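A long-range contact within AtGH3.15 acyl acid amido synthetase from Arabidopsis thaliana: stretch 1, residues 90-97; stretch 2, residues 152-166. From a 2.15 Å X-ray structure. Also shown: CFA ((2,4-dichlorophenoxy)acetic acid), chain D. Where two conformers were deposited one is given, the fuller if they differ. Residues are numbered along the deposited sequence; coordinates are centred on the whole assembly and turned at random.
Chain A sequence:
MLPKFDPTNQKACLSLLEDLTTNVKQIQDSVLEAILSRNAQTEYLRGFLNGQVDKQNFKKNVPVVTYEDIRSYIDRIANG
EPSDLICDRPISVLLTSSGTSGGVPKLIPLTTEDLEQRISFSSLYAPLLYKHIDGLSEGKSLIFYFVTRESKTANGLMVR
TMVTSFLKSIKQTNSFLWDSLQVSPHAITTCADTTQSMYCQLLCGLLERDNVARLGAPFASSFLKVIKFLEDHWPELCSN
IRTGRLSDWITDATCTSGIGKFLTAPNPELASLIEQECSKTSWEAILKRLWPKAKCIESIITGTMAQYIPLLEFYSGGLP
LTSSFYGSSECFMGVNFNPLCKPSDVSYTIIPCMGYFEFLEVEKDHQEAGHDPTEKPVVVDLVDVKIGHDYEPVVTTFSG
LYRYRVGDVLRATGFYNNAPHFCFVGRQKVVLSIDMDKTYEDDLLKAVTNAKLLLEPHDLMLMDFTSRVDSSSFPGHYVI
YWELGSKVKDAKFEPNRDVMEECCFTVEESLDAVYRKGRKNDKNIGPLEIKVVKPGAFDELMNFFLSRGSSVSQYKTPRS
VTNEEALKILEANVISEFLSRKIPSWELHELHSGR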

# COMPACT_ATOMS: atom_id res chain seq x y z
N PRO A 90 25.38 -4.66 11.68
CA PRO A 90 25.50 -3.49 10.82
C PRO A 90 24.19 -3.16 10.12
O PRO A 90 23.41 -4.04 9.76
CB PRO A 90 26.60 -3.88 9.82
CG PRO A 90 26.83 -5.35 10.01
CD PRO A 90 26.42 -5.67 11.40
N ILE A 91 23.94 -1.86 9.96
CA ILE A 91 22.81 -1.39 9.16
C ILE A 91 23.22 -1.46 7.69
O ILE A 91 24.20 -0.83 7.29
CB ILE A 91 22.40 0.03 9.55
CG1 ILE A 91 22.09 0.12 11.05
CG2 ILE A 91 21.24 0.55 8.68
CD1 ILE A 91 21.00 -0.78 11.48
N SER A 92 22.49 -2.23 6.89
CA SER A 92 22.95 -2.39 5.51
C SER A 92 22.31 -1.40 4.54
O SER A 92 22.91 -1.10 3.51
CB SER A 92 22.71 -3.81 5.01
OG SER A 92 21.35 -4.14 5.14
N VAL A 93 21.10 -0.89 4.84
CA VAL A 93 20.45 0.14 4.03
C VAL A 93 19.52 0.91 4.94
O VAL A 93 19.09 0.42 5.98
CB VAL A 93 19.63 -0.41 2.83
CG1 VAL A 93 20.52 -0.79 1.67
CG2 VAL A 93 18.72 -1.58 3.26
N LEU A 94 19.18 2.14 4.53
CA LEU A 94 18.01 2.79 5.08
C LEU A 94 16.86 2.72 4.09
O LEU A 94 17.04 2.97 2.90
CB LEU A 94 18.25 4.25 5.47
CG LEU A 94 19.41 4.52 6.41
CD1 LEU A 94 19.68 6.00 6.54
CD2 LEU A 94 19.05 3.90 7.76
N LEU A 95 15.68 2.39 4.60
CA LEU A 95 14.50 2.25 3.78
C LEU A 95 13.69 3.54 3.80
O LEU A 95 13.39 4.08 4.87
CB LEU A 95 13.65 1.09 4.29
CG LEU A 95 14.25 -0.32 4.20
CD1 LEU A 95 13.24 -1.35 4.72
CD2 LEU A 95 14.70 -0.70 2.80
N THR A 96 13.37 4.07 2.61
CA THR A 96 12.50 5.23 2.51
C THR A 96 11.06 4.74 2.50
O THR A 96 10.63 4.07 1.55
CB THR A 96 12.79 6.03 1.25
OG1 THR A 96 14.17 6.37 1.24
CG2 THR A 96 12.00 7.28 1.26
N SER A 97 10.31 5.11 3.52
CA SER A 97 8.95 4.63 3.70
C SER A 97 7.97 5.64 3.13
O SER A 97 8.28 6.83 2.99
CB SER A 97 8.69 4.37 5.18
OG SER A 97 7.32 4.46 5.50
N LYS A 152 22.00 8.47 -1.07
CA LYS A 152 22.77 7.89 0.01
C LYS A 152 23.03 8.93 1.10
O LYS A 152 23.03 10.14 0.83
CB LYS A 152 24.11 7.27 -0.45
CG LYS A 152 24.92 8.02 -1.47
CD LYS A 152 26.04 7.11 -1.98
CE LYS A 152 27.35 7.87 -2.20
NZ LYS A 152 27.41 8.63 -3.48
N THR A 153 23.22 8.45 2.32
CA THR A 153 23.50 9.32 3.46
C THR A 153 24.89 9.94 3.34
O THR A 153 25.68 9.63 2.45
CB THR A 153 23.39 8.54 4.76
OG1 THR A 153 24.54 7.70 4.92
CG2 THR A 153 22.12 7.71 4.79
N ALA A 154 25.20 10.84 4.29
CA ALA A 154 26.51 11.49 4.29
C ALA A 154 27.64 10.49 4.46
O ALA A 154 28.73 10.65 3.91
CB ALA A 154 26.56 12.53 5.42
N ASN A 155 27.41 9.44 5.25
CA ASN A 155 28.41 8.41 5.45
C ASN A 155 28.38 7.33 4.37
O ASN A 155 29.20 6.41 4.42
CB ASN A 155 28.24 7.77 6.83
CG ASN A 155 29.48 7.04 7.29
OD1 ASN A 155 30.60 7.49 7.05
ND2 ASN A 155 29.29 5.91 7.96
N GLY A 156 27.46 7.42 3.41
CA GLY A 156 27.48 6.55 2.26
C GLY A 156 26.52 5.38 2.32
O GLY A 156 26.56 4.53 1.41
N LEU A 157 25.68 5.29 3.35
CA LEU A 157 24.66 4.26 3.40
C LEU A 157 23.65 4.46 2.27
O LEU A 157 23.17 5.58 2.08
CB LEU A 157 23.92 4.31 4.74
CG LEU A 157 24.08 3.16 5.73
CD1 LEU A 157 23.20 3.40 6.97
CD2 LEU A 157 23.76 1.84 5.06
N MET A 158 23.30 3.39 1.56
CA MET A 158 22.30 3.51 0.51
C MET A 158 20.92 3.69 1.12
O MET A 158 20.61 3.19 2.20
CB MET A 158 22.30 2.29 -0.41
CG MET A 158 23.44 2.23 -1.44
SD MET A 158 23.71 3.73 -2.44
CE MET A 158 22.25 3.71 -3.50
N VAL A 159 20.08 4.42 0.40
CA VAL A 159 18.71 4.70 0.80
C VAL A 159 17.79 4.17 -0.29
O VAL A 159 17.85 4.62 -1.43
CB VAL A 159 18.51 6.21 0.99
CG1 VAL A 159 17.15 6.45 1.41
CG2 VAL A 159 19.46 6.74 2.05
N ARG A 160 16.93 3.22 0.05
CA ARG A 160 16.13 2.53 -0.97
C ARG A 160 14.76 2.20 -0.40
O ARG A 160 14.54 2.28 0.81
CB ARG A 160 16.78 1.22 -1.43
CG ARG A 160 18.07 1.38 -2.19
CD ARG A 160 18.59 0.02 -2.58
NE ARG A 160 19.76 0.16 -3.44
CZ ARG A 160 20.95 -0.31 -3.14
NH1 ARG A 160 21.13 -0.97 -2.00
NH2 ARG A 160 21.97 -0.13 -3.97
N THR A 161 13.86 1.80 -1.30
CA THR A 161 12.56 1.28 -0.87
C THR A 161 12.71 -0.17 -0.44
O THR A 161 13.68 -0.85 -0.79
CB THR A 161 11.51 1.37 -1.98
OG1 THR A 161 11.92 0.60 -3.12
CG2 THR A 161 11.32 2.84 -2.41
N MET A 162 11.74 -0.63 0.35
CA MET A 162 11.75 -2.02 0.78
C MET A 162 11.57 -2.97 -0.40
O MET A 162 12.23 -4.01 -0.48
CB MET A 162 10.65 -2.25 1.82
CG MET A 162 10.42 -3.71 2.11
SD MET A 162 11.71 -4.28 3.22
CE MET A 162 12.39 -5.66 2.32
N VAL A 163 10.68 -2.61 -1.33
CA VAL A 163 10.48 -3.44 -2.53
C VAL A 163 11.79 -3.58 -3.30
O VAL A 163 12.20 -4.69 -3.65
CB VAL A 163 9.37 -2.84 -3.41
CG1 VAL A 163 9.31 -3.58 -4.71
CG2 VAL A 163 8.02 -2.91 -2.66
N THR A 164 12.46 -2.46 -3.56
CA THR A 164 13.73 -2.54 -4.30
C THR A 164 14.72 -3.42 -3.55
O THR A 164 15.39 -4.27 -4.15
CB THR A 164 14.32 -1.16 -4.53
OG1 THR A 164 13.45 -0.39 -5.36
CG2 THR A 164 15.68 -1.28 -5.17
N SER A 165 14.83 -3.22 -2.23
CA SER A 165 15.76 -4.03 -1.44
C SER A 165 15.39 -5.50 -1.51
O SER A 165 16.27 -6.37 -1.62
CB SER A 165 15.76 -3.56 0.01
OG SER A 165 16.26 -2.24 0.09
N PHE A 166 14.09 -5.79 -1.43
CA PHE A 166 13.61 -7.17 -1.52
C PHE A 166 13.97 -7.78 -2.88
O PHE A 166 14.59 -8.85 -2.94
CB PHE A 166 12.10 -7.20 -1.28
CG PHE A 166 11.52 -8.58 -1.17
CD1 PHE A 166 11.49 -9.24 0.05
CD2 PHE A 166 10.96 -9.20 -2.28
CE1 PHE A 166 10.94 -10.51 0.15
CE2 PHE A 166 10.41 -10.47 -2.18
CZ PHE A 166 10.40 -11.12 -0.96
C1 CFA D . 5.43 -6.42 2.22
C2 CFA D . 5.62 -6.72 0.73
C1' CFA D . 6.64 -8.41 -0.63
C2' CFA D . 7.33 -7.80 -1.68
C3' CFA D . 7.45 -8.45 -2.90
C4' CFA D . 6.87 -9.70 -3.08
C5' CFA D . 6.19 -10.31 -2.04
CL3 CFA D . 8.08 -6.19 -1.46
C6' CFA D . 6.08 -9.67 -0.82
O1 CFA D . 5.38 -7.37 3.03
O2 CFA D . 5.30 -5.24 2.64
O1' CFA D . 6.52 -7.79 0.62
CL4 CFA D . 7.01 -10.56 -4.65
O HOH W 1 24.08 0.94 1.82
O HOH W 2 10.14 1.36 1.63

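Two parallel β-strands more than 60 residues apart in sequence join through three backbone hydrogen bonds, extended by a water at each end and by apolar packing on both faces. Leu-94 lies between two residues of the partner strand: its N donates to Met-158 O (2.9 Å) and its O accepts from Arg-160 N (2.9 Å), the alternation expected of parallel pairing. Thr-96 N then donates to Arg-160 O (2.8 Å). Where the direct ladder stops, water takes over: water 1 donates to Ser-92 O (2.9 Å) and accepts from Met-158 N (2.6 Å), while water 2 links Thr-96 O (2.8 Å) to Met-162 N (2.9 Å) in the same sense.

Leu-94 and Val-159 share one face of the sheet. There Leu-94 CG meets Leu-157 CD1 (4.0 Å) and Leu-94 CD1 meets Thr-153 CG2 (3.5 Å), so Thr-153, which opens the turn to Gly-156, and Leu-157, which follows it, both set apolar groups against Leu-94. Leu-157 also reaches Ile-91, CD1 to CG2 at 3.9 Å.

Leu-95 and Arg-160 occupy the other face. Leu-95 CD1 touches Met-162 SD (3.6 Å) and its CD2 approaches Ser-165 OG (3.5 Å), packing the strand against the helix that Thr-161 caps by accepting from Thr-164 N at OG1 (3.1 Å).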